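Local coordinates for maltose-binding protein MalE1 (Thermotoga maritima, PDB 6DTU), which binds maltotetraose here and probably serves as the solute-binding component of a carbohydrate transport system, at residues K125-L130 with V193-R198; T150-F155 with L350-K355; E187-G192 with E360-A365; D209-M214 with P230-A235. All blocks are in the same frame, centred on the assembly; numbering follows the deposited sequence.

Contacts 1, 2 and 3 form one connected body of packing behind the sugar site, and contact 4 lies at the sugar itself. Contacts 1 and 3 share helix 187-201, their centres about 16 Å apart; Val-193 of the first touches Leu-362 of the second. Contact 2, its centre about 14 Å from that of contact 1 and 13 Å from that of contact 3, touches both: Leu-196 packs on Val-352, and Val-351 on Ala-361. Contact 2 also reaches the ligand, because Glu-154 and Trp-231 of contact 4 approach the same glucose of chain C. The centres of contacts 2 and 4 are about 17 Å apart, with Ser-151 and Thr-150 lying against Asp-209 to Met-214.

Contact 1. Residues K125-L130 with V193-R198; sequences KTMDEL and VKLLKR
Arg-198 reaches from helix 187-201 to the first turn of helix 127-140 and takes hold of Asp-128 there. Both terminal nitrogens converge on one carboxylate oxygen: NH2 of Arg-198 stands 3.1 Å from OD1 of Asp-128, and NH1 of Arg-198 3.2 Å from the same OD1. The guanidinium presents its NH1/NH2 end with the oxygen in its plane, and both nitrogens lie nearly along the C-O axis of OD1, though the bonds are somewhat bent at the hydrogens; this is a forked salt bridge rather than a paired one using both carboxylate oxygens. The carboxylate plane is turned 60° from that of the guanidinium. With CG anti to the backbone N (chi1 -178°) and an extended chain from CG to NE, Arg-198 spans the gap between the helices and crosses the Asp-128 side chain at about a right angle. NE of Arg-198 has a second anion, Glu-202, so the guanidinium is held from two directions. A leucine in place of Arg-198 would probably leave both Asp-128 and Glu-202 without their positive mate and remove the polar tie between the two helices.

Deeper in, the apolar half is loose: CG of Met-127 and CD2 of Leu-195 are 4.4 Å apart. Next to it the helix start is capped by Thr-126, whose OG1 accepts from N of Glu-129 at 3.0 Å.

Phe-161 of helix 155-164 touches both Met-127 and Leu-195, joining the two helices through a third, while Val-193 and Leu-196 face helix 341-352, and Val-193 also meets helix 358-374.

Contact 2. Residues T150-F155 with L350-K355; sequences TSAAEF and LVVNGK. With GLC (alpha-D-glucopyranose), chain C.
Behind the sugar pocket, a type I turn from Ser-151 to Glu-154 presents Ala-152 and Ala-153 to Val-352, in the last turn of helix 341-352. The valine straddles the two alanines with its branches. CG1 of Val-352 lies 4.2 Å from CB of Ala-152 and 3.7 Å from the carbonyl O of Ala-152, while CG2 of Val-352 meets CB of Ala-153 at 4.0 Å. A chi1 of -60° sets CG1 anti to the carbonyl carbon and beside the backbone N, with CG2 between that N and the carbonyl carbon, so that CG1 faces Ala-152 and CG2 faces Ala-153. The carbonyl O of Ala-152 is buried here with no polar partner in the model. Leu-196 and Val-200 of helix 187-201 also pack on Val-352.

On its pocket side the turn places Glu-154. Extended beyond CG, this side chain brings OE2 of Glu-154 to 2.8 Å from O6 of the chain C glucose, whose hydroxyl donates to it. The other oxygen, OE1 of Glu-154, accepts from OG of Ser-151 at 2.6 Å through its anti lone pair, which restrains rotation of the carboxylate and makes Ser-151 a second-shell support.

Past Val-352 the helix closes in a Schellman motif: N of Lys-355 bonds to O of Leu-350 at 2.8 Å, N of Gly-354 bonds to O of Val-351, and Gly-354 takes the positive phi that suits such a C-prime residue.

Contact 3. Residues E187-G192 with E360-A365; sequences EGAIKG and EALKNA
Leu-362 drives one methyl against the backbone and side chains of Ala-189 and Ile-190, joining helix 358-374 to helix 187-201 in the helical layer of one lobe of this periplasmic-binding-protein fold. It is plain helix-against-helix packing: the side chains that meet are apolar, and the methyl also rests against the Ala-189 carbonyl. CD1 of Leu-362 does all the close touching. It stands 4.1 Å from CB of Ala-189, 3.7 Å from the carbonyl O of Ala-189 and 3.9 Å from CG1 of Ile-190, so it presses as much on main chain as on side chains. The small side chain of Ala-189 probably helps the methyl approach the helix backbone, and the CA atoms of Ile-190 and Leu-362 are just 7.4 Å apart. With CG beside the backbone N (chi1 -66°) and CD1 carried on in an extended line (chi2 179°), the leucine points its longest reach across the gap. Behind it, Met-344 and Ala-185 pack on the same side chain.

Toward solvent the fit thins out. Glu-187 and Lys-191 on one helix, and Glu-360, Lys-363 and Asn-364 on the other, are exposed and reach nothing across the contact; Lys-191 instead makes a salt bridge with Glu-252. Ile-190 marks the border between the two regimes: its CG1 borders Leu-362, and its side chain also rests on Val-358 and Glu-359 one turn earlier on the partner helix. One helical turn further along 187-201, CG2 of Val-193 comes to 3.8 Å from CD1 of Leu-362.

Contact 4. Residues D209-M214 with P230-A235; sequences DNYQIM and PWAIKA. With GLC (alpha-D-glucopyranose), chain B; GLC (alpha-D-glucopyranose), chain C.
In the maltotetraose site, Tyr-211 and Trp-231 meet side by side and offer their faces to the sugar. Tyr-211 is the first residue of helix 211-219, just after Asn-210, which caps that helix by accepting N-H of Ile-213 on OD1. Trp-231 comes from the short 3-10 turn before helix 233-238. NE1 of Trp-231 sends a weak hydrogen bond to OH of Tyr-211, 3.0 Å away but bent to 128° at the hydrogen. The hydroxyl lies at the indole edge, and Asn-228 gives it another hydrogen bond. Rim to rim, the rings have their planes 39° apart, and neither covers the other.

Aromatic side chains that serve as platforms for sugar rings are a familiar feature of maltose-binding proteins, and Trp-231 is one here. One face of its indole spans the junction of two glucoses: C1 of the chain C glucose is 3.5 Å from CZ2 of Trp-231, and C4 of the chain B glucose lies over the same face. A chi1 of 54°, with CG between N and the carbonyl carbon, lays the indole beneath them. At Tyr-211 it is the exocyclic O6 of the chain B glucose that sits 3.5 Å above the ring centre. A serine in place of Trp-231 would probably leave both glucoses without their flat support and Tyr-211 OH without its NE1 partner. CB of Ala-232 approaches OH of Tyr-211 to 4.0 Å.

Contact 1. Residues K125-L130 with V193-R198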
# COMPACT_ATOMS: atom_id res chain seq x y z
N LYS A 125 3.74 -18.37 14.44
CA LYS A 125 2.96 -17.49 15.29
C LYS A 125 3.79 -16.36 15.89
O LYS A 125 3.23 -15.33 16.27
CB LYS A 125 2.33 -18.30 16.43
CG LYS A 125 1.03 -17.73 16.98
CD LYS A 125 0.75 -18.26 18.38
CE LYS A 125 -0.73 -18.29 18.70
NZ LYS A 125 -1.33 -16.92 18.80
N THR A 126 5.11 -16.54 15.99
CA THR A 126 6.01 -15.52 16.51
C THR A 126 7.15 -15.30 15.53
O THR A 126 7.42 -16.14 14.66
CB THR A 126 6.59 -15.90 17.86
OG1 THR A 126 7.47 -17.02 17.70
CG2 THR A 126 5.50 -16.27 18.83
N MET A 127 7.79 -14.14 15.66
CA MET A 127 8.96 -13.84 14.84
C MET A 127 10.12 -14.77 15.19
O MET A 127 10.89 -15.15 14.31
CB MET A 127 9.36 -12.37 15.00
CG MET A 127 8.45 -11.36 14.24
SD MET A 127 8.38 -11.59 12.43
CE MET A 127 10.10 -11.36 11.94
N ASP A 128 10.22 -15.18 16.45
CA ASP A 128 11.23 -16.17 16.82
C ASP A 128 11.01 -17.48 16.07
O ASP A 128 11.97 -18.10 15.59
CB ASP A 128 11.24 -16.41 18.34
CG ASP A 128 11.91 -15.28 19.11
OD1 ASP A 128 12.80 -14.62 18.55
OD2 ASP A 128 11.59 -15.09 20.30
N GLU A 129 9.75 -17.90 15.95
CA GLU A 129 9.44 -19.10 15.18
C GLU A 129 9.68 -18.86 13.69
O GLU A 129 10.23 -19.73 13.00
CB GLU A 129 7.98 -19.47 15.43
CG GLU A 129 7.55 -20.86 15.00
CD GLU A 129 6.04 -21.02 14.99
OE1 GLU A 129 5.36 -20.22 15.67
OE2 GLU A 129 5.54 -21.94 14.31
N LEU A 130 9.32 -17.68 13.19
CA LEU A 130 9.58 -17.39 11.78
C LEU A 130 11.07 -17.43 11.48
O LEU A 130 11.49 -18.00 10.46
CB LEU A 130 8.94 -16.05 11.38
CG LEU A 130 9.15 -15.54 9.94
CD1 LEU A 130 7.98 -14.69 9.49
CD2 LEU A 130 10.44 -14.72 9.79
N VAL A 193 13.40 -1.21 14.38
CA VAL A 193 14.45 -1.28 13.37
C VAL A 193 15.59 -2.18 13.84
O VAL A 193 16.30 -2.78 13.02
CB VAL A 193 14.91 0.14 12.99
CG1 VAL A 193 16.03 0.12 11.97
CG2 VAL A 193 13.72 0.94 12.41
N LYS A 194 15.77 -2.32 15.15
CA LYS A 194 16.73 -3.30 15.64
C LYS A 194 16.29 -4.72 15.34
O LYS A 194 17.14 -5.60 15.16
CB LYS A 194 17.02 -3.09 17.13
CG LYS A 194 17.92 -1.90 17.40
CD LYS A 194 18.31 -1.86 18.86
CE LYS A 194 19.27 -0.71 19.15
NZ LYS A 194 20.40 -0.65 18.18
N LEU A 195 14.97 -4.97 15.29
CA LEU A 195 14.49 -6.27 14.81
C LEU A 195 14.84 -6.47 13.34
O LEU A 195 15.33 -7.54 12.96
CB LEU A 195 12.99 -6.40 15.07
CG LEU A 195 12.31 -7.68 14.56
CD1 LEU A 195 12.88 -8.89 15.26
CD2 LEU A 195 10.79 -7.61 14.70
N LEU A 196 14.65 -5.44 12.50
CA LEU A 196 15.09 -5.54 11.11
C LEU A 196 16.57 -5.86 11.03
O LEU A 196 16.99 -6.75 10.27
CB LEU A 196 14.79 -4.24 10.36
CG LEU A 196 15.45 -4.08 8.98
CD1 LEU A 196 14.93 -5.17 8.05
CD2 LEU A 196 15.17 -2.69 8.44
N LYS A 197 17.38 -5.18 11.85
CA LYS A 197 18.82 -5.44 11.80
C LYS A 197 19.15 -6.85 12.25
O LYS A 197 20.03 -7.50 11.68
CB LYS A 197 19.59 -4.39 12.61
CG LYS A 197 21.09 -4.55 12.43
CD LYS A 197 21.89 -3.38 12.97
CE LYS A 197 23.33 -3.50 12.48
NZ LYS A 197 23.47 -2.89 11.12
N ARG A 198 18.41 -7.37 13.24
CA ARG A 198 18.59 -8.76 13.66
C ARG A 198 18.33 -9.71 12.50
O ARG A 198 19.11 -10.65 12.27
CB ARG A 198 17.66 -9.07 14.83
CG ARG A 198 17.81 -10.50 15.36
CD ARG A 198 16.72 -10.86 16.36
NE ARG A 198 16.65 -12.30 16.59
CZ ARG A 198 15.64 -12.90 17.20
NH1 ARG A 198 14.60 -12.19 17.62
NH2 ARG A 198 15.64 -14.22 17.38

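Contact 2. Residues T150-F155 with L350-K355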
# COMPACT_ATOMS: atom_id res chain seq x y z
N THR A 150 11.35 -9.78 2.62
CA THR A 150 10.52 -8.60 2.38
C THR A 150 11.44 -7.51 1.85
O THR A 150 12.65 -7.72 1.68
CB THR A 150 9.69 -8.20 3.60
OG1 THR A 150 8.73 -7.21 3.19
CG2 THR A 150 10.58 -7.60 4.69
N SER A 151 10.86 -6.34 1.58
CA SER A 151 11.65 -5.22 1.08
C SER A 151 12.36 -4.58 2.27
O SER A 151 11.82 -3.71 2.95
CB SER A 151 10.75 -4.25 0.32
OG SER A 151 11.56 -3.35 -0.43
N ALA A 152 13.61 -5.02 2.51
CA ALA A 152 14.28 -4.79 3.79
C ALA A 152 14.57 -3.32 4.08
O ALA A 152 14.64 -2.92 5.25
CB ALA A 152 15.58 -5.59 3.81
N ALA A 153 14.74 -2.51 3.05
CA ALA A 153 15.16 -1.12 3.22
C ALA A 153 14.05 -0.13 2.92
O ALA A 153 14.31 1.07 2.83
CB ALA A 153 16.37 -0.84 2.33
N GLU A 154 12.83 -0.62 2.79
CA GLU A 154 11.69 0.19 2.38
C GLU A 154 10.79 0.39 3.59
O GLU A 154 10.21 -0.57 4.10
CB GLU A 154 10.96 -0.51 1.23
CG GLU A 154 10.13 0.39 0.37
CD GLU A 154 9.59 -0.31 -0.87
OE1 GLU A 154 10.10 -1.40 -1.26
OE2 GLU A 154 8.64 0.25 -1.46
N PHE A 155 10.66 1.64 4.02
CA PHE A 155 9.94 1.95 5.27
C PHE A 155 8.54 1.36 5.31
O PHE A 155 8.09 0.87 6.36
CB PHE A 155 9.89 3.47 5.43
CG PHE A 155 8.96 3.96 6.52
CD1 PHE A 155 9.05 3.48 7.81
CD2 PHE A 155 8.04 4.96 6.26
CE1 PHE A 155 8.21 3.93 8.80
CE2 PHE A 155 7.19 5.44 7.25
CZ PHE A 155 7.28 4.92 8.53
N LEU A 350 20.81 2.54 5.09
CA LEU A 350 22.04 2.59 5.87
C LEU A 350 22.10 1.47 6.88
O LEU A 350 23.15 0.85 7.07
CB LEU A 350 22.12 3.93 6.60
CG LEU A 350 22.24 5.16 5.71
CD1 LEU A 350 22.27 6.41 6.57
CD2 LEU A 350 23.52 5.02 4.89
N VAL A 351 20.97 1.17 7.54
CA VAL A 351 20.97 0.14 8.57
C VAL A 351 21.24 -1.23 7.97
O VAL A 351 22.09 -1.98 8.46
CB VAL A 351 19.64 0.17 9.35
CG1 VAL A 351 19.56 -1.04 10.27
CG2 VAL A 351 19.51 1.46 10.17
N VAL A 352 20.50 -1.60 6.92
CA VAL A 352 20.67 -2.94 6.39
C VAL A 352 22.02 -3.14 5.73
O VAL A 352 22.46 -4.28 5.55
CB VAL A 352 19.53 -3.43 5.47
CG1 VAL A 352 18.21 -3.44 6.21
CG2 VAL A 352 19.46 -2.57 4.23
N ASN A 353 22.69 -2.05 5.36
CA ASN A 353 24.02 -2.14 4.78
C ASN A 353 25.13 -1.91 5.81
O ASN A 353 26.29 -1.79 5.42
CB ASN A 353 24.15 -1.21 3.57
CG ASN A 353 23.34 -1.71 2.37
OD1 ASN A 353 22.32 -1.11 1.99
ND2 ASN A 353 23.80 -2.81 1.76
N GLY A 354 24.79 -1.86 7.09
CA GLY A 354 25.80 -1.72 8.13
C GLY A 354 26.59 -0.43 8.05
O GLY A 354 27.78 -0.41 8.38
N LYS A 355 25.92 0.66 7.67
CA LYS A 355 26.60 1.93 7.46
C LYS A 355 26.42 2.89 8.61
O LYS A 355 27.12 3.91 8.65
CB LYS A 355 26.07 2.63 6.21
CG LYS A 355 26.09 1.78 4.98
CD LYS A 355 27.35 2.02 4.19
CE LYS A 355 27.58 0.90 3.21
NZ LYS A 355 29.02 0.57 3.05
C1 GLC C . 1.85 -1.00 -2.26
C2 GLC C . 0.92 -0.17 -1.46
C3 GLC C . 1.31 1.24 -1.49
C4 GLC C . 2.73 1.44 -0.98
C5 GLC C . 3.74 0.55 -1.77
C6 GLC C . 5.04 0.52 -1.15
O2 GLC C . -0.39 -0.27 -2.08
O3 GLC C . 0.45 2.03 -0.59
O4 GLC C . 3.15 2.83 -1.20
O5 GLC C . 3.20 -0.87 -1.71
O6 GLC C . 5.96 -0.03 -2.08

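Contact 3. Residues E187-G192 with E360-A365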
# COMPACT_ATOMS: atom_id res chain seq x y z
N GLU A 187 12.05 5.28 21.19
CA GLU A 187 12.64 4.00 21.57
C GLU A 187 11.91 2.83 20.93
O GLU A 187 12.53 1.80 20.65
CB GLU A 187 12.78 3.88 23.09
CG GLU A 187 13.72 4.92 23.71
CD GLU A 187 15.13 4.92 23.12
OE1 GLU A 187 15.76 3.84 23.03
OE2 GLU A 187 15.62 6.01 22.75
N GLY A 188 10.61 2.97 20.66
CA GLY A 188 9.90 1.92 19.96
C GLY A 188 10.36 1.78 18.53
O GLY A 188 10.52 0.66 18.03
N ALA A 189 10.54 2.90 17.82
CA ALA A 189 11.03 2.82 16.46
C ALA A 189 12.40 2.16 16.43
O ALA A 189 12.69 1.35 15.55
CB ALA A 189 11.12 4.22 15.86
N ILE A 190 13.23 2.50 17.41
CA ILE A 190 14.58 1.94 17.47
C ILE A 190 14.52 0.44 17.70
O ILE A 190 15.24 -0.32 17.04
CB ILE A 190 15.40 2.67 18.55
CG1 ILE A 190 15.70 4.09 18.07
CG2 ILE A 190 16.67 1.88 18.87
CD1 ILE A 190 16.30 5.01 19.13
N LYS A 191 13.64 -0.01 18.60
CA LYS A 191 13.51 -1.44 18.85
C LYS A 191 12.99 -2.17 17.61
O LYS A 191 13.45 -3.28 17.29
CB LYS A 191 12.58 -1.67 20.04
CG LYS A 191 12.62 -3.08 20.59
CD LYS A 191 12.08 -3.14 22.02
CE LYS A 191 12.36 -4.51 22.65
NZ LYS A 191 11.46 -4.75 23.81
N GLY A 192 12.07 -1.55 16.88
CA GLY A 192 11.56 -2.16 15.66
C GLY A 192 12.60 -2.26 14.56
O GLY A 192 12.68 -3.27 13.86
N GLU A 360 21.46 6.35 15.20
CA GLU A 360 21.97 7.43 14.37
C GLU A 360 21.16 7.55 13.09
O GLU A 360 20.85 8.66 12.64
CB GLU A 360 23.43 7.19 14.03
CG GLU A 360 24.11 8.37 13.34
CD GLU A 360 24.35 9.57 14.26
OE1 GLU A 360 24.05 9.50 15.48
OE2 GLU A 360 24.87 10.60 13.75
N ALA A 361 20.84 6.42 12.46
CA ALA A 361 20.15 6.50 11.18
C ALA A 361 18.77 7.10 11.35
O ALA A 361 18.35 7.95 10.56
CB ALA A 361 20.06 5.11 10.55
N LEU A 362 18.04 6.65 12.38
CA LEU A 362 16.68 7.16 12.60
C LEU A 362 16.71 8.60 13.08
O LEU A 362 15.89 9.42 12.65
CB LEU A 362 15.94 6.27 13.60
CG LEU A 362 15.63 4.83 13.16
CD1 LEU A 362 14.92 4.05 14.25
CD2 LEU A 362 14.80 4.82 11.87
N LYS A 363 17.67 8.94 13.95
CA LYS A 363 17.78 10.31 14.43
C LYS A 363 17.96 11.27 13.27
O LYS A 363 17.28 12.29 13.18
CB LYS A 363 18.96 10.41 15.41
CG LYS A 363 19.18 11.79 16.01
CD LYS A 363 20.26 11.73 17.07
CE LYS A 363 20.84 13.09 17.37
NZ LYS A 363 22.32 13.02 17.52
N ASN A 364 18.88 10.94 12.36
CA ASN A 364 19.11 11.79 11.20
C ASN A 364 17.88 11.83 10.30
O ASN A 364 17.57 12.87 9.71
CB ASN A 364 20.36 11.34 10.44
CG ASN A 364 21.63 11.59 11.22
OD1 ASN A 364 21.62 12.29 12.23
ND2 ASN A 364 22.74 11.05 10.73
N ALA A 365 17.18 10.70 10.17
CA ALA A 365 15.96 10.68 9.36
C ALA A 365 14.93 11.67 9.87
O ALA A 365 14.34 12.43 9.10
CB ALA A 365 15.36 9.27 9.29

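Contact 4. Residues D209-M214 with P230-A235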
# COMPACT_ATOMS: atom_id res chain seq x y z
N ASP A 209 17.73 -7.12 -0.52
CA ASP A 209 16.32 -7.51 -0.67
C ASP A 209 15.45 -6.29 -0.95
O ASP A 209 15.57 -5.26 -0.27
CB ASP A 209 15.81 -8.21 0.60
CG ASP A 209 16.32 -9.63 0.74
OD1 ASP A 209 16.77 -10.22 -0.26
OD2 ASP A 209 16.21 -10.16 1.86
N ASN A 210 14.62 -6.38 -1.98
CA ASN A 210 13.71 -5.30 -2.35
C ASN A 210 12.36 -5.90 -2.76
O ASN A 210 12.12 -7.11 -2.67
CB ASN A 210 14.28 -4.37 -3.43
CG ASN A 210 14.55 -5.08 -4.75
OD1 ASN A 210 14.04 -6.17 -4.99
ND2 ASN A 210 15.27 -4.41 -5.64
N TYR A 211 11.46 -5.04 -3.24
CA TYR A 211 10.13 -5.52 -3.60
C TYR A 211 10.20 -6.55 -4.72
O TYR A 211 9.56 -7.61 -4.65
CB TYR A 211 9.21 -4.34 -3.96
CG TYR A 211 7.80 -4.87 -4.18
CD1 TYR A 211 6.93 -5.05 -3.11
CD2 TYR A 211 7.39 -5.29 -5.43
CE1 TYR A 211 5.66 -5.61 -3.28
CE2 TYR A 211 6.14 -5.87 -5.61
CZ TYR A 211 5.29 -6.03 -4.52
OH TYR A 211 4.07 -6.60 -4.71
N GLN A 212 10.91 -6.23 -5.80
CA GLN A 212 10.96 -7.12 -6.96
C GLN A 212 11.51 -8.50 -6.60
O GLN A 212 10.99 -9.51 -7.07
CB GLN A 212 11.76 -6.46 -8.08
CG GLN A 212 11.66 -7.09 -9.45
CD GLN A 212 12.49 -8.33 -9.57
OE1 GLN A 212 13.60 -8.41 -9.02
NE2 GLN A 212 11.97 -9.31 -10.28
N ILE A 213 12.58 -8.55 -5.79
CA ILE A 213 13.12 -9.84 -5.38
C ILE A 213 12.09 -10.62 -4.57
O ILE A 213 11.85 -11.80 -4.80
CB ILE A 213 14.44 -9.66 -4.61
CG1 ILE A 213 15.56 -9.18 -5.55
CG2 ILE A 213 14.81 -10.97 -3.88
CD1 ILE A 213 16.79 -8.58 -4.84
N MET A 214 11.44 -9.94 -3.61
CA MET A 214 10.44 -10.63 -2.80
C MET A 214 9.31 -11.17 -3.66
O MET A 214 8.93 -12.35 -3.56
CB MET A 214 9.88 -9.64 -1.78
CG MET A 214 8.59 -10.17 -1.15
SD MET A 214 7.82 -9.10 0.06
CE MET A 214 7.48 -7.62 -0.91
N PRO A 230 -2.20 -7.54 -0.45
CA PRO A 230 -3.16 -8.32 -1.24
C PRO A 230 -3.08 -8.06 -2.73
O PRO A 230 -3.59 -8.86 -3.52
CB PRO A 230 -4.52 -7.92 -0.63
CG PRO A 230 -4.27 -6.51 -0.10
CD PRO A 230 -2.84 -6.54 0.41
N TRP A 231 -2.47 -6.94 -3.13
CA TRP A 231 -2.20 -6.68 -4.54
C TRP A 231 -1.33 -7.74 -5.18
O TRP A 231 -1.28 -7.81 -6.40
CB TRP A 231 -1.49 -5.32 -4.67
CG TRP A 231 -0.25 -5.20 -3.83
CD1 TRP A 231 1.00 -5.66 -4.13
CD2 TRP A 231 -0.14 -4.58 -2.53
NE1 TRP A 231 1.88 -5.37 -3.12
CE2 TRP A 231 1.20 -4.71 -2.12
CE3 TRP A 231 -1.05 -3.95 -1.67
CZ2 TRP A 231 1.67 -4.22 -0.89
CZ3 TRP A 231 -0.58 -3.46 -0.46
CH2 TRP A 231 0.76 -3.62 -0.07
N ALA A 232 -0.62 -8.55 -4.39
CA ALA A 232 0.32 -9.50 -4.95
C ALA A 232 -0.26 -10.89 -5.18
O ALA A 232 0.36 -11.69 -5.88
CB ALA A 232 1.56 -9.59 -4.05
N ILE A 233 -1.46 -11.16 -4.66
CA ILE A 233 -1.98 -12.51 -4.51
C ILE A 233 -2.44 -13.11 -5.83
O ILE A 233 -2.23 -14.30 -6.09
CB ILE A 233 -3.10 -12.47 -3.47
CG1 ILE A 233 -2.52 -12.32 -2.07
CG2 ILE A 233 -4.05 -13.65 -3.65
CD1 ILE A 233 -1.60 -13.40 -1.69
N LYS A 234 -3.11 -12.32 -6.67
CA LYS A 234 -3.63 -12.88 -7.92
C LYS A 234 -2.50 -13.44 -8.77
O LYS A 234 -2.61 -14.52 -9.34
CB LYS A 234 -4.41 -11.84 -8.71
CG LYS A 234 -5.05 -12.44 -9.96
CD LYS A 234 -5.88 -11.43 -10.72
CE LYS A 234 -6.78 -12.12 -11.76
NZ LYS A 234 -6.02 -12.97 -12.72
N ALA A 235 -1.38 -12.72 -8.83
CA ALA A 235 -0.25 -13.23 -9.62
C ALA A 235 0.29 -14.52 -9.02
O ALA A 235 0.69 -15.43 -9.76
CB ALA A 235 0.84 -12.16 -9.71
C1 GLC B . 1.34 -2.49 -7.25
C2 GLC B . 0.16 -2.16 -6.42
C3 GLC B . 0.47 -1.13 -5.42
C4 GLC B . 1.60 -1.55 -4.54
C5 GLC B . 2.88 -1.78 -5.40
C6 GLC B . 3.94 -2.36 -4.69
O1 GLC B . 1.70 -1.39 -8.02
O2 GLC B . -0.89 -1.71 -7.33
O3 GLC B . -0.76 -0.94 -4.63
O4 GLC B . 1.88 -0.50 -3.57
O5 GLC B . 2.47 -2.86 -6.42
O6 GLC B . 5.09 -2.39 -5.54
C1 GLC C . 1.85 -1.00 -2.26
C2 GLC C . 0.92 -0.17 -1.46
C3 GLC C . 1.31 1.24 -1.49
C4 GLC C . 2.73 1.44 -0.98
C5 GLC C . 3.74 0.55 -1.77
C6 GLC C . 5.04 0.52 -1.15
O2 GLC C . -0.39 -0.27 -2.08
O3 GLC C . 0.45 2.03 -0.59
O4 GLC C . 3.15 2.83 -1.20
O5 GLC C . 3.20 -0.87 -1.71
O6 GLC C . 5.96 -0.03 -2.08